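Local coordinates for lipopolysaccharide biosynthesis protein wbpB (Thermus thermophilus, PDB 3O9Z) that is a dehydrogenase that binds NAD and 2-oxoglutarate and probably takes part in making 2,3-diacetamido-2,3-dideoxy-D-mannuronic acid, at residues A[30-36]-A[50-56]; A[103-107]-A[182-187]; A[112-116]-A[281-285]. All coordinates share one frame. Residue numbers count along the deposited sequence, not the author numbering.

Contact 1 (A[30-36]-A[50-56]). With NAD (nicotinamide-adenine-dinucleotide), chain E.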
loop_
_atom_site.group_PDB
_atom_site.type_symbol
_atom_site.label_atom_id
_atom_site.label_comp_id
_atom_site.label_asym_id
_atom_site.label_seq_id
_atom_site.Cartn_x
_atom_site.Cartn_y
_atom_site.Cartn_z
ATOM N N LEU A 30 -16.073 -5.874 20.529
ATOM C CA LEU A 30 -15.298 -5.156 19.547
ATOM C C LEU A 30 -16.288 -4.295 18.770
ATOM O O LEU A 30 -17.099 -4.836 17.998
ATOM C CB LEU A 30 -14.571 -6.154 18.642
ATOM C CG LEU A 30 -13.728 -5.452 17.579
ATOM C CD1 LEU A 30 -12.603 -4.610 18.236
ATOM C CD2 LEU A 30 -13.157 -6.449 16.539
ATOM N N VAL A 31 -16.202 -2.992 18.957
ATOM C CA VAL A 31 -17.112 -2.066 18.295
ATOM C C VAL A 31 -16.621 -1.736 16.873
ATOM O O VAL A 31 -17.433 -1.610 15.957
ATOM C CB VAL A 31 -17.257 -0.774 19.126
ATOM C CG1 VAL A 31 -18.153 0.253 18.457
ATOM C CG2 VAL A 31 -17.824 -1.147 20.513
ATOM N N ALA A 32 -15.311 -1.570 16.688
ATOM C CA ALA A 32 -14.786 -1.073 15.429
ATOM C C ALA A 32 -13.315 -1.441 15.401
ATOM O O ALA A 32 -12.655 -1.569 16.444
ATOM C CB ALA A 32 -14.942 0.413 15.284
ATOM N N SER A 33 -12.819 -1.661 14.194
ATOM C CA SER A 33 -11.372 -1.874 13.989
ATOM C C SER A 33 -10.850 -1.020 12.871
ATOM O O SER A 33 -11.608 -0.568 12.004
ATOM C CB SER A 33 -11.109 -3.339 13.602
ATOM O OG SER A 33 -11.678 -4.324 14.427
ATOM N N LEU A 34 -9.523 -0.846 12.875
ATOM C CA LEU A 34 -8.790 -0.076 11.891
ATOM C C LEU A 34 -7.640 -0.947 11.393
ATOM O O LEU A 34 -6.836 -1.434 12.201
ATOM C CB LEU A 34 -8.150 1.191 12.513
ATOM C CG LEU A 34 -7.165 1.971 11.661
ATOM C CD1 LEU A 34 -7.775 2.524 10.368
ATOM C CD2 LEU A 34 -6.551 3.118 12.518
ATOM N N ASP A 35 -7.498 -1.051 10.066
ATOM C CA ASP A 35 -6.234 -1.568 9.480
ATOM C C ASP A 35 -6.261 -1.125 8.027
ATOM O O ASP A 35 -7.285 -1.335 7.360
ATOM C CB ASP A 35 -6.159 -3.109 9.526
ATOM C CG ASP A 35 -4.750 -3.654 9.354
ATOM O OD1 ASP A 35 -4.115 -3.202 8.399
ATOM O OD2 ASP A 35 -4.325 -4.450 10.202
ATOM N N PRO A 36 -5.191 -0.500 7.531
ATOM C CA PRO A 36 -5.105 -0.116 6.118
ATOM C C PRO A 36 -5.149 -1.353 5.219
ATOM O O PRO A 36 -5.554 -1.178 4.047
ATOM C CB PRO A 36 -3.760 0.595 5.997
ATOM C CG PRO A 36 -3.459 1.032 7.493
ATOM C CD PRO A 36 -4.010 -0.098 8.328
ATOM N N ALA A 50 -18.833 -5.919 14.026
ATOM C CA ALA A 50 -17.918 -4.813 14.240
ATOM C C ALA A 50 -17.784 -3.950 12.996
ATOM O O ALA A 50 -17.723 -4.467 11.859
ATOM C CB ALA A 50 -16.528 -5.334 14.642
ATOM N N GLU A 51 -17.696 -2.645 13.161
ATOM C CA GLU A 51 -17.408 -1.721 12.090
ATOM C C GLU A 51 -15.936 -1.904 11.683
ATOM O O GLU A 51 -15.104 -2.333 12.486
ATOM C CB GLU A 51 -17.651 -0.234 12.428
ATOM C CG GLU A 51 -19.078 0.205 12.799
ATOM C CD GLU A 51 -20.182 -0.114 11.818
ATOM O OE1 GLU A 51 -21.291 -0.418 12.314
ATOM O OE2 GLU A 51 -19.964 0.024 10.592
ATOM N N PHE A 52 -15.600 -1.465 10.476
ATOM C CA PHE A 52 -14.239 -1.646 9.982
ATOM C C PHE A 52 -13.828 -0.444 9.142
ATOM O O PHE A 52 -14.611 0.069 8.328
ATOM C CB PHE A 52 -14.080 -2.953 9.163
ATOM C CG PHE A 52 -12.685 -3.115 8.596
ATOM C CD1 PHE A 52 -11.651 -3.504 9.452
ATOM C CD2 PHE A 52 -12.360 -2.682 7.307
ATOM C CE1 PHE A 52 -10.350 -3.588 8.995
ATOM C CE2 PHE A 52 -11.041 -2.770 6.828
ATOM C CZ PHE A 52 -10.042 -3.213 7.690
ATOM N N PHE A 53 -12.607 0.050 9.335
ATOM C CA PHE A 53 -12.071 1.176 8.622
ATOM C C PHE A 53 -10.674 0.869 8.090
ATOM O O PHE A 53 -9.898 0.207 8.820
ATOM C CB PHE A 53 -11.957 2.398 9.581
ATOM C CG PHE A 53 -13.308 2.840 10.088
ATOM C CD1 PHE A 53 -13.974 3.855 9.428
ATOM C CD2 PHE A 53 -13.868 2.180 11.179
ATOM C CE1 PHE A 53 -15.264 4.225 9.866
ATOM C CE2 PHE A 53 -15.184 2.534 11.603
ATOM C CZ PHE A 53 -15.845 3.539 10.902
ATOM N N THR A 54 -10.375 1.364 6.894
ATOM C CA THR A 54 -9.002 1.378 6.401
ATOM C C THR A 54 -8.301 2.735 6.596
ATOM O O THR A 54 -7.072 2.796 6.531
ATOM C CB THR A 54 -8.938 1.036 4.887
ATOM O OG1 THR A 54 -9.721 2.011 4.179
ATOM C CG2 THR A 54 -9.431 -0.386 4.619
ATOM N N GLU A 55 -9.045 3.826 6.811
ATOM C CA GLU A 55 -8.470 5.176 6.891
ATOM C C GLU A 55 -8.509 5.616 8.371
ATOM O O GLU A 55 -9.573 5.683 9.009
ATOM C CB GLU A 55 -9.343 6.196 6.125
ATOM C CG GLU A 55 -9.706 5.669 4.728
ATOM C CD GLU A 55 -8.499 5.313 3.905
ATOM O OE1 GLU A 55 -8.526 4.255 3.245
ATOM O OE2 GLU A 55 -7.502 6.049 3.900
ATOM N N PRO A 56 -7.322 5.831 8.955
ATOM C CA PRO A 56 -7.308 6.259 10.356
ATOM C C PRO A 56 -8.190 7.491 10.631
ATOM O O PRO A 56 -8.757 7.527 11.702
ATOM C CB PRO A 56 -5.820 6.581 10.584
ATOM C CG PRO A 56 -5.112 5.582 9.671
ATOM C CD PRO A 56 -5.962 5.642 8.407
HETATM P PA NAD E . 2.056 -7.583 11.551
HETATM O O1A NAD E . 1.641 -8.996 11.377
HETATM O O2A NAD E . 3.012 -6.882 10.572
HETATM O O5B NAD E . 0.657 -6.851 11.599
HETATM C C5B NAD E . 0.727 -5.455 11.675
HETATM C C4B NAD E . -0.651 -4.883 11.262
HETATM O O4B NAD E . -0.709 -3.453 11.500
HETATM C C3B NAD E . -0.812 -5.051 9.725
HETATM O O3B NAD E . -2.020 -5.767 9.398
HETATM C C2B NAD E . -0.776 -3.616 9.171
HETATM O O2B NAD E . -1.563 -3.406 7.989
HETATM C C1B NAD E . -1.427 -2.899 10.390
HETATM N N9A NAD E . -1.168 -1.436 10.332
HETATM C C8A NAD E . -0.250 -0.657 9.697
HETATM N N7A NAD E . -0.480 0.633 9.931
HETATM C C5A NAD E . -1.634 0.717 10.669
HETATM C C6A NAD E . -2.423 1.799 11.217
HETATM N N6A NAD E . -2.072 3.099 10.970
HETATM N N1A NAD E . -3.469 1.375 11.916
HETATM C C2A NAD E . -3.888 0.148 12.192
HETATM N N3A NAD E . -3.180 -0.884 11.664
HETATM C C4A NAD E . -2.081 -0.582 10.963
HETATM O O3 NAD E . 2.695 -7.418 13.008
HETATM P PN NAD E . 2.397 -8.130 14.367
HETATM O O1N NAD E . 3.432 -9.234 14.577
HETATM O O2N NAD E . 0.936 -8.471 14.468
HETATM O O5D NAD E . 2.854 -7.042 15.444
HETATM C C5D NAD E . 1.838 -6.130 15.779
HETATM C C4D NAD E . 2.256 -5.509 17.124
HETATM O O4D NAD E . 2.133 -6.577 18.090
HETATM C C3D NAD E . 3.690 -4.965 17.206
HETATM O O3D NAD E . 3.649 -3.867 18.172
HETATM C C2D NAD E . 4.422 -6.142 17.872
HETATM O O2D NAD E . 5.540 -5.719 18.637
HETATM C C1D NAD E . 3.379 -6.825 18.765
HETATM N N1N NAD E . 3.637 -8.250 18.970
HETATM C C2N NAD E . 3.605 -8.743 20.189
HETATM C C3N NAD E . 3.813 -10.070 20.505
HETATM C C7N NAD E . 3.810 -10.418 21.938
HETATM O O7N NAD E . 3.217 -9.719 22.787
HETATM N N7N NAD E . 4.367 -11.591 22.213
HETATM C C4N NAD E . 4.052 -10.948 19.439
HETATM C C5N NAD E . 3.992 -10.412 18.152
HETATM C C6N NAD E . 3.767 -9.059 17.908
HETATM O O HOH W 1 -13.665 -4.748 12.479
#

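Contact 2 (A[103-107]-A[182-187]). With NAD (nicotinamide-adenine-dinucleotide), chain E; AKG (2-oxoglutaric acid), chain F.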
loop_
_atom_site.group_PDB
_atom_site.type_symbol
_atom_site.label_atom_id
_atom_site.label_comp_id
_atom_site.label_asym_id
_atom_site.label_seq_id
_atom_site.Cartn_x
_atom_site.Cartn_y
_atom_site.Cartn_z
ATOM N N LYS A 103 3.401 -4.345 23.208
ATOM C CA LYS A 103 4.799 -3.960 23.419
ATOM C C LYS A 103 5.488 -3.633 22.094
ATOM O O LYS A 103 5.043 -4.081 21.019
ATOM C CB LYS A 103 5.572 -5.026 24.219
ATOM C CG LYS A 103 5.354 -6.492 23.804
ATOM C CD LYS A 103 5.656 -6.865 22.330
ATOM C CE LYS A 103 7.115 -6.668 21.930
ATOM N NZ LYS A 103 7.196 -7.086 20.463
ATOM N N PRO A 104 6.535 -2.822 22.128
ATOM C CA PRO A 104 6.928 -1.915 23.240
ATOM C C PRO A 104 5.823 -0.873 23.344
ATOM O O PRO A 104 5.273 -0.466 22.323
ATOM C CB PRO A 104 8.223 -1.263 22.728
ATOM C CG PRO A 104 8.028 -1.249 21.187
ATOM C CD PRO A 104 7.330 -2.568 20.917
ATOM N N LEU A 105 5.488 -0.415 24.548
ATOM C CA LEU A 105 4.401 0.569 24.685
ATOM C C LEU A 105 4.583 1.763 23.747
ATOM O O LEU A 105 3.632 2.147 23.030
ATOM C CB LEU A 105 4.348 1.013 26.182
ATOM C CG LEU A 105 3.164 1.919 26.602
ATOM C CD1 LEU A 105 1.876 1.325 26.071
ATOM C CD2 LEU A 105 3.126 1.982 28.143
ATOM N N VAL A 106 5.761 2.381 23.740
ATOM C CA VAL A 106 6.173 3.364 22.761
ATOM C C VAL A 106 7.659 3.166 22.475
ATOM O O VAL A 106 8.283 2.293 23.109
ATOM C CB VAL A 106 5.912 4.834 23.178
ATOM C CG1 VAL A 106 4.409 5.070 23.462
ATOM C CG2 VAL A 106 6.749 5.180 24.473
ATOM N N LEU A 107 8.207 3.925 21.546
ATOM C CA LEU A 107 9.604 3.766 21.128
ATOM C C LEU A 107 10.561 4.579 21.981
ATOM O O LEU A 107 11.718 4.220 22.134
ATOM C CB LEU A 107 9.820 4.083 19.640
ATOM C CG LEU A 107 9.196 3.067 18.665
ATOM C CD1 LEU A 107 9.539 3.546 17.228
ATOM C CD2 LEU A 107 9.812 1.705 19.078
ATOM N N THR A 182 14.709 -3.554 20.620
ATOM C CA THR A 182 13.409 -3.053 21.051
ATOM C C THR A 182 12.309 -4.044 20.666
ATOM O O THR A 182 11.531 -4.498 21.500
ATOM C CB THR A 182 13.110 -1.716 20.392
ATOM O OG1 THR A 182 14.023 -0.719 20.880
ATOM C CG2 THR A 182 11.693 -1.234 20.728
ATOM N N ASN A 183 12.228 -4.340 19.372
ATOM C CA ASN A 183 11.101 -5.108 18.873
ATOM C C ASN A 183 11.010 -6.467 19.516
ATOM O O ASN A 183 9.914 -6.851 19.868
ATOM C CB ASN A 183 11.173 -5.254 17.356
ATOM C CG ASN A 183 9.909 -5.840 16.793
ATOM O OD1 ASN A 183 8.821 -5.351 17.094
ATOM N ND2 ASN A 183 10.024 -6.947 16.043
ATOM N N ILE A 184 12.136 -7.172 19.659
ATOM C CA ILE A 184 12.083 -8.456 20.330
ATOM C C ILE A 184 12.585 -8.282 21.763
ATOM O O ILE A 184 11.969 -8.774 22.680
ATOM C CB ILE A 184 12.936 -9.474 19.580
ATOM C CG1 ILE A 184 12.503 -9.570 18.112
ATOM C CG2 ILE A 184 12.804 -10.844 20.267
ATOM C CD1 ILE A 184 11.077 -10.066 17.850
ATOM N N GLY A 185 13.678 -7.566 21.939
ATOM C CA GLY A 185 14.323 -7.478 23.266
ATOM C C GLY A 185 13.520 -6.818 24.352
ATOM O O GLY A 185 13.756 -7.120 25.533
ATOM N N ILE A 186 12.507 -6.019 24.003
ATOM C CA ILE A 186 11.791 -5.324 25.082
ATOM C C ILE A 186 11.219 -6.294 26.098
ATOM O O ILE A 186 11.105 -5.973 27.292
ATOM C CB ILE A 186 10.700 -4.413 24.502
ATOM C CG1 ILE A 186 10.193 -3.453 25.600
ATOM C CG2 ILE A 186 9.526 -5.194 23.866
ATOM C CD1 ILE A 186 11.158 -2.329 25.820
ATOM N N HIS A 187 10.820 -7.494 25.674
ATOM C CA HIS A 187 10.293 -8.489 26.585
ATOM C C HIS A 187 11.277 -8.735 27.713
ATOM O O HIS A 187 10.863 -8.752 28.876
ATOM C CB HIS A 187 10.039 -9.806 25.845
ATOM C CG HIS A 187 8.761 -9.849 25.068
ATOM N ND1 HIS A 187 7.516 -9.846 25.663
ATOM C CD2 HIS A 187 8.550 -9.949 23.734
ATOM C CE1 HIS A 187 6.588 -9.940 24.726
ATOM N NE2 HIS A 187 7.187 -9.975 23.547
HETATM P PA NAD E . 2.056 -7.583 11.551
HETATM O O1A NAD E . 1.641 -8.996 11.377
HETATM O O2A NAD E . 3.012 -6.882 10.572
HETATM O O5B NAD E . 0.657 -6.851 11.599
HETATM C C5B NAD E . 0.727 -5.455 11.675
HETATM C C4B NAD E . -0.651 -4.883 11.262
HETATM O O4B NAD E . -0.709 -3.453 11.500
HETATM C C3B NAD E . -0.812 -5.051 9.725
HETATM O O3B NAD E . -2.020 -5.767 9.398
HETATM C C2B NAD E . -0.776 -3.616 9.171
HETATM O O2B NAD E . -1.563 -3.406 7.989
HETATM C C1B NAD E . -1.427 -2.899 10.390
HETATM N N9A NAD E . -1.168 -1.436 10.332
HETATM C C8A NAD E . -0.250 -0.657 9.697
HETATM N N7A NAD E . -0.480 0.633 9.931
HETATM C C5A NAD E . -1.634 0.717 10.669
HETATM C C6A NAD E . -2.423 1.799 11.217
HETATM N N6A NAD E . -2.072 3.099 10.970
HETATM N N1A NAD E . -3.469 1.375 11.916
HETATM C C2A NAD E . -3.888 0.148 12.192
HETATM N N3A NAD E . -3.180 -0.884 11.664
HETATM C C4A NAD E . -2.081 -0.582 10.963
HETATM O O3 NAD E . 2.695 -7.418 13.008
HETATM P PN NAD E . 2.397 -8.130 14.367
HETATM O O1N NAD E . 3.432 -9.234 14.577
HETATM O O2N NAD E . 0.936 -8.471 14.468
HETATM O O5D NAD E . 2.854 -7.042 15.444
HETATM C C5D NAD E . 1.838 -6.130 15.779
HETATM C C4D NAD E . 2.256 -5.509 17.124
HETATM O O4D NAD E . 2.133 -6.577 18.090
HETATM C C3D NAD E . 3.690 -4.965 17.206
HETATM O O3D NAD E . 3.649 -3.867 18.172
HETATM C C2D NAD E . 4.422 -6.142 17.872
HETATM O O2D NAD E . 5.540 -5.719 18.637
HETATM C C1D NAD E . 3.379 -6.825 18.765
HETATM N N1N NAD E . 3.637 -8.250 18.970
HETATM C C2N NAD E . 3.605 -8.743 20.189
HETATM C C3N NAD E . 3.813 -10.070 20.505
HETATM C C7N NAD E . 3.810 -10.418 21.938
HETATM O O7N NAD E . 3.217 -9.719 22.787
HETATM N N7N NAD E . 4.367 -11.591 22.213
HETATM C C4N NAD E . 4.052 -10.948 19.439
HETATM C C5N NAD E . 3.992 -10.412 18.152
HETATM C C6N NAD E . 3.767 -9.059 17.908
HETATM C C1 AKG F . 7.318 -10.267 18.519
HETATM O O1 AKG F . 7.550 -11.069 17.576
HETATM O O2 AKG F . 7.091 -9.070 18.313
HETATM C C2 AKG F . 7.184 -10.701 19.893
HETATM O O5 AKG F . 6.945 -9.860 20.757
HETATM C C3 AKG F . 7.364 -12.150 20.260
HETATM C C4 AKG F . 8.817 -12.342 20.692
HETATM C C5 AKG F . 9.196 -13.791 20.923
HETATM O O3 AKG F . 8.875 -14.648 20.079
HETATM O O4 AKG F . 9.812 -14.099 21.946
#

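Contact 3 (A[112-116]-A[281-285])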
loop_
_atom_site.group_PDB
_atom_site.type_symbol
_atom_site.label_atom_id
_atom_site.label_comp_id
_atom_site.label_asym_id
_atom_site.label_seq_id
_atom_site.Cartn_x
_atom_site.Cartn_y
_atom_site.Cartn_z
ATOM N N ILE A 112 6.967 8.577 26.374
ATOM C CA ILE A 112 6.470 8.242 27.695
ATOM C C ILE A 112 6.183 9.565 28.464
ATOM O O ILE A 112 5.089 9.638 29.046
ATOM C CB ILE A 112 7.498 7.392 28.510
ATOM C CG1 ILE A 112 7.628 5.972 27.916
ATOM C CG2 ILE A 112 7.096 7.351 29.972
ATOM C CD1 ILE A 112 6.469 5.052 28.149
ATOM N N ALA A 113 7.111 10.527 28.406
ATOM C CA ALA A 113 6.954 11.789 29.160
ATOM C C ALA A 113 5.745 12.581 28.640
ATOM O O ALA A 113 4.966 13.133 29.437
ATOM C CB ALA A 113 8.212 12.602 29.085
ATOM N N ARG A 114 5.556 12.629 27.326
ATOM C CA ARG A 114 4.452 13.387 26.769
ATOM C C ARG A 114 3.158 12.674 27.092
ATOM O O ARG A 114 2.135 13.318 27.400
ATOM C CB ARG A 114 4.620 13.588 25.259
ATOM C CG ARG A 114 5.809 14.359 24.740
ATOM C CD ARG A 114 5.746 15.861 24.992
ATOM N NE ARG A 114 7.099 16.428 25.017
ATOM C CZ ARG A 114 7.380 17.728 25.085
ATOM N NH1 ARG A 114 6.403 18.624 25.130
ATOM N NH2 ARG A 114 8.644 18.135 25.103
ATOM N N LEU A 115 3.124 11.337 27.036
ATOM C CA LEU A 115 1.972 10.573 27.465
ATOM C C LEU A 115 1.547 10.763 28.908
ATOM O O LEU A 115 0.359 10.851 29.186
ATOM C CB LEU A 115 2.058 9.076 27.070
ATOM C CG LEU A 115 2.132 8.684 25.598
ATOM C CD1 LEU A 115 2.122 7.120 25.608
ATOM C CD2 LEU A 115 0.871 9.233 24.883
ATOM N N LYS A 116 2.527 10.971 29.786
ATOM C CA LYS A 116 2.196 11.306 31.163
ATOM C C LYS A 116 1.432 12.639 31.219
ATOM O O LYS A 116 0.418 12.759 31.879
ATOM C CB LYS A 116 3.493 11.344 31.988
ATOM C CG LYS A 116 4.100 9.972 32.254
ATOM C CD LYS A 116 3.267 9.144 33.210
ATOM C CE LYS A 116 3.471 9.607 34.655
ATOM N NZ LYS A 116 2.812 8.688 35.634
ATOM N N LEU A 281 2.503 3.500 32.194
ATOM C CA LEU A 281 3.669 4.224 31.776
ATOM C C LEU A 281 4.802 4.008 32.772
ATOM O O LEU A 281 5.950 3.855 32.375
ATOM C CB LEU A 281 3.364 5.727 31.628
ATOM C CG LEU A 281 2.264 5.991 30.594
ATOM C CD1 LEU A 281 1.767 7.459 30.629
ATOM C CD2 LEU A 281 2.849 5.748 29.228
ATOM N N ASP A 282 4.478 4.118 34.053
ATOM C CA ASP A 282 5.531 4.002 35.066
ATOM C C ASP A 282 6.188 2.616 35.037
ATOM O O ASP A 282 7.397 2.531 35.289
ATOM C CB ASP A 282 4.974 4.255 36.468
ATOM C CG ASP A 282 4.569 5.705 36.683
ATOM O OD1 ASP A 282 4.925 6.593 35.881
ATOM O OD2 ASP A 282 3.915 5.935 37.720
ATOM N N GLU A 283 5.420 1.549 34.841
ATOM C CA GLU A 283 5.919 0.177 34.754
ATOM C C GLU A 283 6.749 -0.027 33.491
ATOM O O GLU A 283 7.804 -0.655 33.524
ATOM C CB GLU A 283 4.792 -0.843 34.797
ATOM C CG GLU A 283 4.195 -1.046 36.185
ATOM C CD GLU A 283 3.254 0.073 36.618
ATOM O OE1 GLU A 283 3.143 0.292 37.845
ATOM O OE2 GLU A 283 2.625 0.757 35.775
ATOM N N ALA A 284 6.305 0.548 32.381
ATOM C CA ALA A 284 6.949 0.252 31.087
ATOM C C ALA A 284 8.187 1.089 30.798
ATOM O O ALA A 284 9.032 0.806 29.908
ATOM C CB ALA A 284 5.890 0.493 29.964
ATOM N N ALA A 285 8.307 2.199 31.538
ATOM C CA ALA A 285 9.268 3.186 31.117
ATOM C C ALA A 285 10.720 2.686 31.144
ATOM O O ALA A 285 11.480 3.033 30.279
ATOM C CB ALA A 285 9.184 4.463 32.027
#

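Contact 1 (A[30-36]-A[50-56])
Two parallel β-strands, 29-34 and 51-53, pair here at one margin of the Rossmann-fold sheet, where the second strand of the fold ends at the adenosine part of NAD. Their short axes run 14° apart. The ladder alternates as parallel strands require: E51 N donates to V31 O (3.0 Å), S33 N to E51 O (2.9 Å), F53 N to S33 O (2.9 Å) and D35 N to F53 O (3.0 Å). A32, L34, E51 and F53 share one face of the sheet. The apolar ones suit it, because helix 56-68 packs there. On the other face the F52 ring fills space against L11 and against W165 of the second subunit, while small, polar S33 leaves room for a water 2.8 Å from both S33 OG and E51 O. E51 forms a salt bridge with K164 of that subunit, and F53 a cation-pi contact with its K168. D35, just past the strand end, is the acidic residue that in NAD-binding Rossmann folds holds the adenine ribose: its carboxylate accepts a hydrogen bond from each ribose hydroxyl, NAD O2B at 2.6 Å from D35 OD1 and NAD O3B at 2.8 Å from D35 OD2.

Contact 2 (A[103-107]-A[182-187])
A single amino group, NZ of K103, donates to three acceptors at once: N183 O, NAD O2D and AKG O5, each 2.8 Å from it. To bring it there the lysine side chain curls, with chi1 to chi3 all p, and its methylenes lie on segment 182-187, K103 CE 3.4 Å from I186 CG2 and K103 CD 3.7 Å from H187 NE2. Lysine suits the spot because its long apolar stem can cross a buried surface before presenting a charge. K103 and P104 belong to the Glu-Lys-Pro motif of the Gfo/Idh/MocA oxidoreductases, in the Rossmann domain, and meet a segment of the C-terminal domain here; the peptide bond before P104 is cis, bending the chain sharply. The proline ring gives a rigid apolar surface, P104 CG lying 3.7 Å from T182 CG2, and L107 CD2 reaches T182 CG2 at 3.9 Å. H187, whose ring meets F262 edge-to-face, adds a second donor to the ligand ketone: H187 NE2 lies 2.8 Å from AKG O5.

Contact 3 (A[112-116]-A[281-285])
L281 is the main bump of this interface. Standing in the first turn of its helix, it projects into a hollow lined by I112, L115 and K116, three residues that a helix gathers on one side through its i, i+3, i+4 spacing. L281 CD2 sits 3.8 Å from I112 CD1, L281 CD1 lies 3.4 Å from K116 CD, so the lysine stem roofs the leucine, and both methyls rest against L115, L281 CD1 at 3.9 Å from L115 CB. A branched, flexible leucine suits this task, since it can spread over several neighbours, and L281 has more surface covered (105 Å²) than any other residue of the pair. The reciprocal bump is I112, whose CG2 meets A285 CB at 4.1 Å; small alanine, one turn beyond L281, leaves room for the β-branched side chain. The axes of segments 112-116 and 281-285 run almost antiparallel, at 173°, and come no closer than 10.7 Å, a spacing that the interlocking large side chains occupy. Helix 109-122 belongs to the Rossmann domain, whereas helix 281-294 comes late in the chain, after the C-terminal sheet; the chain thus returns to the Rossmann domain, where short strand 279-280 also joins the sheet antiparallel to strand 126-128. Beneath, L281 touches V126 of that strand, and L115 packs on Y86, I89 and R90 of helix 85-94. At the solvent-exposed side K116 ends in charge rather than packing: its NZ forms a salt bridge with D282 OD1 at 3.0 Å.

Contacts 1 and 2 lie at two ends of the same NAD. Their centres are 24 Å apart and their nearest atoms about 14 Å, yet the dinucleotide spans the gap, its adenine ribose held by contact 1 and its nicotinamide ribose by contact 2, where 2-oxoglutarate also sits. Contact 3 is structural and lies behind contact 2, with centres 13 Å apart: L105 CD2 meets A284 CB at 3.6 Å, and V106 CG2 meets I112 CG1 at 3.6 Å. Their segments alternate along the chain: contact 2 ties the Rossmann domain to the C-terminal domain, and contact 3 packs a late helix back on the former. Contact 3 is about 16 Å from contact 1 between nearest atoms.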